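Local coordinates for protein Pro-metalloprotease PrtV (Vibrio cholerae, PDB 4L9D) that probably acts as a secreted, cytotoxic metalloprotease that may destabilise host extracellular matrix proteins, this piece being its calcium-binding first PKD domain, at residues I6-G18 / N25-W39. Residues are numbered along the deposited sequence; the frame is centred on the assembly and turned at random. Where two conformers were deposited one is given.
Sequences IAPVARFELKVEG and NTSSDSDGNIVSYLW. With NA (sodium ion), chain C.
Arg-11 and Thr-26 form the polar centre of this contact in the PKD domain, a beta-sandwich in which the loop leading into strand 12-17, together with Phe-12, runs antiparallel to Asn-25 and the chain that follows it. The Arg-11 side chain leaves with CG anti to the backbone N (chi1 -165°) and bends at chi3, which brings NE and NH2 side-on to one acceptor, Thr-26 O. Arg-11 NE and NH2 each lie 3.1 Å from Thr-26 O, but the two bonds differ in kind: NH2 lies in the carbonyl plane on a lone pair, whereas NE sits 43° above that plane. The backbones are joined here by Thr-26 N to Arg-11 O, and Arg-11 N donates to the side-chain oxygen Ser-27 OG at 3.0 Å. An Asx turn forms here, Asn-25 OD1 accepting from Ser-27 N in the plane of its carbonyl. Further along, Val-9 and Ser-28 make a hydrogen-bonded antiparallel pair, with Val-9 N reaching Ser-28 O at 2.8 Å in a nearly straight bond.

On the inner side, the Phe-12 and Trp-39 rings meet obliquely, planes at 45°, Trp-39 CZ3 lying over one Phe-12 face; this links strands 12-17 and 34-40 across the sandwich. Leu-66 of strand 60-70 touches both side chains, and His-78 meets Phe-12 edge-to-face.

The other end is the metal-binding end. Ile-6 and Asp-31 are experimentally established calcium-binding residues, like Asp-70 and Asp-74 nearby. A sodium ion is held by Asp-29 O, Gly-32 O and four waters. The Asp-29 carboxylate lies against Ala-7 and Pro-8, which follows a cis peptide bond; Pro-8 CB also packs on Ile-34 CG1 at 4.1 Å. Asp-29 OD1 approaches Ala-7 CB to 3.4 Å and accepts from Asp-31 N, 3.1 Å away, in a second Asx turn.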
loop_
_atom_site.group_PDB
_atom_site.type_symbol
_atom_site.label_atom_id
_atom_site.label_comp_id
_atom_site.label_asym_id
_atom_site.label_seq_id
_atom_site.Cartn_x
_atom_site.Cartn_y
_atom_site.Cartn_z
ATOM N N ILE A 6 -7.183 4.268 -15.707
ATOM C CA ILE A 6 -8.591 3.812 -15.830
ATOM C C ILE A 6 -8.959 2.526 -15.005
ATOM O O ILE A 6 -9.954 2.601 -14.260
ATOM C CB ILE A 6 -9.110 3.706 -17.316
ATOM C CG1 ILE A 6 -7.961 3.466 -18.319
ATOM C CG2 ILE A 6 -9.977 4.925 -17.665
ATOM C CD1 ILE A 6 -8.155 3.976 -19.751
ATOM N N ALA A 7 -8.378 1.300 -15.224
ATOM C CA ALA A 7 -8.823 0.077 -14.496
ATOM C C ALA A 7 -7.733 -0.928 -14.593
ATOM O O ALA A 7 -7.112 -1.135 -15.676
ATOM C CB ALA A 7 -10.141 -0.475 -15.273
ATOM N N PRO A 8 -7.394 -1.563 -13.481
ATOM C CA PRO A 8 -7.866 -1.276 -12.136
ATOM C C PRO A 8 -7.350 0.083 -11.607
ATOM O O PRO A 8 -6.530 0.737 -12.253
ATOM C CB PRO A 8 -7.285 -2.445 -11.333
ATOM C CG PRO A 8 -6.015 -2.741 -12.001
ATOM C CD PRO A 8 -6.316 -2.578 -13.461
ATOM N N VAL A 9 -7.845 0.460 -10.447
ATOM C CA VAL A 9 -7.393 1.672 -9.745
ATOM C C VAL A 9 -6.904 1.261 -8.370
ATOM O O VAL A 9 -7.705 0.829 -7.522
ATOM C CB VAL A 9 -8.496 2.741 -9.640
ATOM C CG1 VAL A 9 -7.921 3.958 -8.930
ATOM C CG2 VAL A 9 -9.006 3.138 -11.019
ATOM N N ALA A 10 -5.609 1.421 -8.132
ATOM C CA ALA A 10 -5.005 1.195 -6.819
ATOM C C ALA A 10 -5.317 2.380 -5.906
ATOM O O ALA A 10 -5.167 3.536 -6.314
ATOM C CB ALA A 10 -3.487 1.046 -6.938
ATOM N N ARG A 11 -5.680 2.072 -4.660
ATOM C CA ARG A 11 -5.969 3.149 -3.694
ATOM C C ARG A 11 -5.989 2.568 -2.312
ATOM O O ARG A 11 -6.385 1.402 -2.117
ATOM C CB ARG A 11 -7.340 3.797 -4.045
ATOM C CG ARG A 11 -7.545 5.134 -3.354
ATOM C CD ARG A 11 -8.881 5.790 -3.787
ATOM N NE ARG A 11 -9.977 4.921 -3.439
ATOM C CZ ARG A 11 -11.272 5.289 -3.512
ATOM N NH1 ARG A 11 -11.611 6.545 -3.805
ATOM N NH2 ARG A 11 -12.186 4.406 -3.230
ATOM N N PHE A 12 -5.559 3.359 -1.333
ATOM C CA PHE A 12 -5.552 2.899 0.059
ATOM C C PHE A 12 -5.598 4.146 0.973
ATOM O O PHE A 12 -5.335 5.253 0.529
ATOM C CB PHE A 12 -4.340 2.022 0.382
ATOM C CG PHE A 12 -3.012 2.710 0.148
ATOM C CD1 PHE A 12 -2.501 3.601 1.043
ATOM C CD2 PHE A 12 -2.226 2.399 -0.952
ATOM C CE1 PHE A 12 -1.287 4.207 0.806
ATOM C CE2 PHE A 12 -1.022 3.021 -1.182
ATOM C CZ PHE A 12 -0.520 3.921 -0.271
ATOM N N GLU A 13 -5.880 3.868 2.237
ATOM C CA GLU A 13 -5.709 4.889 3.277
ATOM C C GLU A 13 -4.889 4.278 4.425
ATOM O O GLU A 13 -4.998 3.055 4.691
ATOM C CB GLU A 13 -7.058 5.388 3.805
ATOM C CG GLU A 13 -7.890 5.985 2.704
ATOM C CD GLU A 13 -9.182 6.672 3.110
ATOM O OE1 GLU A 13 -9.421 6.850 4.323
ATOM O OE2 GLU A 13 -9.947 7.092 2.180
ATOM N N LEU A 14 -4.100 5.072 5.105
ATOM C CA LEU A 14 -3.191 4.610 6.155
ATOM C C LEU A 14 -3.527 5.288 7.484
ATOM O O LEU A 14 -3.880 6.455 7.536
ATOM C CB LEU A 14 -1.778 4.948 5.804
ATOM C CG LEU A 14 -1.259 4.391 4.494
ATOM C CD1 LEU A 14 0.220 4.783 4.264
ATOM C CD2 LEU A 14 -1.437 2.891 4.382
ATOM N N LYS A 15 -3.317 4.526 8.549
ATOM C CA LYS A 15 -3.401 5.021 9.908
ATOM C C LYS A 15 -2.036 4.791 10.570
ATOM O O LYS A 15 -1.595 3.646 10.703
ATOM C CB LYS A 15 -4.460 4.357 10.740
ATOM C CG LYS A 15 -4.589 5.047 12.102
ATOM C CD LYS A 15 -5.383 4.213 13.096
ATOM C CE LYS A 15 -4.594 3.037 13.690
ATOM N NZ LYS A 15 -3.514 3.431 14.663
ATOM N N VAL A 16 -1.350 5.845 10.987
ATOM C CA VAL A 16 -0.021 5.795 11.554
ATOM C C VAL A 16 -0.088 6.034 13.037
ATOM O O VAL A 16 -0.748 6.963 13.491
ATOM C CB VAL A 16 0.886 6.866 10.948
ATOM C CG1 VAL A 16 2.233 6.908 11.607
ATOM C CG2 VAL A 16 0.968 6.681 9.443
ATOM N N GLU A 17 0.503 5.112 13.791
ATOM C CA GLU A 17 0.633 5.184 15.250
ATOM C C GLU A 17 2.104 5.021 15.647
ATOM O O GLU A 17 2.594 3.887 15.722
ATOM C CB GLU A 17 -0.245 4.137 15.922
ATOM C CG GLU A 17 -1.734 4.419 15.747
ATOM C CD GLU A 17 -2.570 3.866 16.834
ATOM O OE1 GLU A 17 -2.161 2.853 17.472
ATOM O OE2 GLU A 17 -3.624 4.481 17.026
ATOM N N GLY A 18 2.847 6.137 15.857
ATOM C CA GLY A 18 4.247 5.989 16.152
ATOM C C GLY A 18 5.021 5.537 14.923
ATOM O O GLY A 18 4.943 6.180 13.856
ATOM N N ASN A 25 -7.498 -1.015 2.292
ATOM C CA ASN A 25 -7.413 -1.095 0.816
ATOM C C ASN A 25 -8.706 -0.611 0.212
ATOM O O ASN A 25 -9.741 -1.204 0.480
ATOM C CB ASN A 25 -7.092 -2.509 0.422
ATOM C CG ASN A 25 -6.573 -2.582 -0.986
ATOM O OD1 ASN A 25 -7.097 -1.916 -1.879
ATOM N ND2 ASN A 25 -5.566 -3.405 -1.183
ATOM N N THR A 26 -8.662 0.432 -0.579
ATOM C CA THR A 26 -9.838 1.063 -1.173
ATOM C C THR A 26 -9.760 1.049 -2.694
ATOM O O THR A 26 -10.350 1.894 -3.375
ATOM C CB THR A 26 -10.053 2.475 -0.591
ATOM O OG1 THR A 26 -8.965 3.289 -0.997
ATOM C CG2 THR A 26 -10.216 2.442 0.934
ATOM N N SER A 27 -9.085 0.034 -3.236
ATOM C CA SER A 27 -8.911 -0.132 -4.663
ATOM C C SER A 27 -10.170 -0.605 -5.330
ATOM O O SER A 27 -11.098 -1.105 -4.640
ATOM C CB SER A 27 -7.752 -1.147 -4.907
ATOM O OG SER A 27 -6.538 -0.741 -4.345
ATOM N N SER A 28 -10.263 -0.514 -6.650
ATOM C CA SER A 28 -11.393 -0.892 -7.387
ATOM C C SER A 28 -11.037 -1.281 -8.818
ATOM O O SER A 28 -9.920 -1.051 -9.286
ATOM C CB SER A 28 -12.460 0.182 -7.332
ATOM O OG SER A 28 -11.960 1.340 -7.942
ATOM N N ASP A 29 -12.004 -1.814 -9.541
ATOM C CA ASP A 29 -11.778 -2.178 -10.943
ATOM C C ASP A 29 -13.113 -2.199 -11.655
ATOM O O ASP A 29 -13.993 -3.013 -11.318
ATOM C CB ASP A 29 -11.145 -3.575 -11.050
ATOM C CG ASP A 29 -10.555 -3.881 -12.391
ATOM O OD1 ASP A 29 -10.853 -3.219 -13.394
ATOM O OD2 ASP A 29 -9.786 -4.899 -12.412
ATOM N N SER A 30 -13.279 -1.296 -12.622
ATOM C CA SER A 30 -14.540 -1.172 -13.402
ATOM C C SER A 30 -14.618 -2.172 -14.535
ATOM O O SER A 30 -15.662 -2.262 -15.184
ATOM C CB SER A 30 -14.717 0.214 -13.915
ATOM O OG SER A 30 -13.689 0.596 -14.773
ATOM N N ASP A 31 -13.540 -2.900 -14.810
ATOM C CA ASP A 31 -13.480 -3.800 -15.950
ATOM C C ASP A 31 -12.758 -5.099 -15.550
ATOM O O ASP A 31 -11.924 -5.610 -16.279
ATOM C CB ASP A 31 -12.750 -3.116 -17.131
ATOM C CG ASP A 31 -12.807 -3.899 -18.374
ATOM O OD1 ASP A 31 -13.850 -4.560 -18.615
ATOM O OD2 ASP A 31 -11.855 -3.776 -19.205
ATOM N N GLY A 32 -13.064 -5.629 -14.371
ATOM C CA GLY A 32 -12.497 -6.867 -13.952
ATOM C C GLY A 32 -12.465 -6.944 -12.439
ATOM O O GLY A 32 -13.162 -6.176 -11.750
ATOM N N ASN A 33 -11.668 -7.834 -11.933
ATOM C CA ASN A 33 -11.571 -8.140 -10.532
ATOM C C ASN A 33 -10.111 -8.148 -10.105
ATOM O O ASN A 33 -9.303 -8.804 -10.721
ATOM C CB ASN A 33 -12.177 -9.561 -10.257
ATOM C CG ASN A 33 -13.631 -9.615 -10.610
ATOM O OD1 ASN A 33 -14.466 -9.083 -9.866
ATOM N ND2 ASN A 33 -13.959 -10.155 -11.722
ATOM N N ILE A 34 -9.781 -7.434 -9.040
ATOM C CA ILE A 34 -8.430 -7.424 -8.489
ATOM C C ILE A 34 -8.129 -8.782 -7.853
ATOM O O ILE A 34 -8.919 -9.257 -7.032
ATOM C CB ILE A 34 -8.206 -6.257 -7.519
ATOM C CG1 ILE A 34 -8.297 -4.925 -8.295
ATOM C CG2 ILE A 34 -6.862 -6.387 -6.801
ATOM C CD1 ILE A 34 -8.397 -3.697 -7.419
ATOM N N VAL A 35 -6.978 -9.361 -8.190
ATOM C CA VAL A 35 -6.573 -10.652 -7.705
ATOM C C VAL A 35 -5.298 -10.647 -6.869
ATOM O O VAL A 35 -5.042 -11.652 -6.187
ATOM C CB VAL A 35 -6.440 -11.690 -8.834
ATOM C CG1 VAL A 35 -7.775 -11.819 -9.598
ATOM C CG2 VAL A 35 -5.300 -11.393 -9.777
ATOM N N SER A 36 -4.469 -9.619 -6.960
ATOM C CA SER A 36 -3.223 -9.600 -6.214
ATOM C C SER A 36 -2.762 -8.174 -5.935
ATOM O O SER A 36 -3.221 -7.206 -6.583
ATOM C CB SER A 36 -2.118 -10.335 -6.977
ATOM O OG SER A 36 -1.744 -9.615 -8.134
ATOM N N TYR A 37 -1.877 -8.106 -4.970
ATOM C CA TYR A 37 -1.367 -6.882 -4.383
ATOM C C TYR A 37 0.143 -7.010 -4.176
ATOM O O TYR A 37 0.620 -8.054 -3.700
ATOM C CB TYR A 37 -1.992 -6.657 -3.002
ATOM C CG TYR A 37 -3.485 -6.680 -3.002
ATOM C CD1 TYR A 37 -4.225 -5.624 -3.448
ATOM C CD2 TYR A 37 -4.195 -7.851 -2.692
ATOM C CE1 TYR A 37 -5.580 -5.638 -3.547
ATOM C CE2 TYR A 37 -5.556 -7.898 -2.739
ATOM C CZ TYR A 37 -6.259 -6.775 -3.157
ATOM O OH TYR A 37 -7.656 -6.808 -3.242
ATOM N N LEU A 38 0.867 -5.929 -4.463
ATOM C CA LEU A 38 2.264 -5.801 -4.042
ATOM C C LEU A 38 2.375 -4.467 -3.323
ATOM O O LEU A 38 2.334 -3.381 -3.963
ATOM C CB LEU A 38 3.253 -5.941 -5.198
ATOM C CG LEU A 38 4.725 -6.071 -4.901
ATOM C CD1 LEU A 38 5.360 -4.773 -4.484
ATOM C CD2 LEU A 38 5.036 -7.225 -3.935
ATOM N N TRP A 39 2.506 -4.512 -2.027
ATOM C CA TRP A 39 2.792 -3.338 -1.200
ATOM C C TRP A 39 4.292 -3.221 -1.041
ATOM O O TRP A 39 5.023 -4.219 -0.902
ATOM C CB TRP A 39 2.204 -3.535 0.236
ATOM C CG TRP A 39 0.745 -3.459 0.349
ATOM C CD1 TRP A 39 -0.152 -4.497 0.175
ATOM C CD2 TRP A 39 -0.025 -2.306 0.670
ATOM N NE1 TRP A 39 -1.434 -4.055 0.395
ATOM C CE2 TRP A 39 -1.388 -2.708 0.705
ATOM C CE3 TRP A 39 0.279 -0.985 0.957
ATOM C CZ2 TRP A 39 -2.418 -1.822 1.080
ATOM C CZ3 TRP A 39 -0.736 -0.122 1.277
ATOM C CH2 TRP A 39 -2.072 -0.523 1.338
HETATM NA NA NA C . -15.109 -5.030 -11.028
HETATM O O HOH W 1 -12.797 2.654 -12.500
HETATM O O HOH W 2 -10.150 2.657 -6.327
HETATM O O HOH W 3 -9.792 5.864 -0.251
HETATM O O HOH W 4 -15.870 -5.026 -13.314
HETATM O O HOH W 5 -16.306 -7.116 -10.870
HETATM O O HOH W 6 -14.431 -5.198 -8.834
HETATM O O HOH W 7 -17.007 -3.705 -10.349
#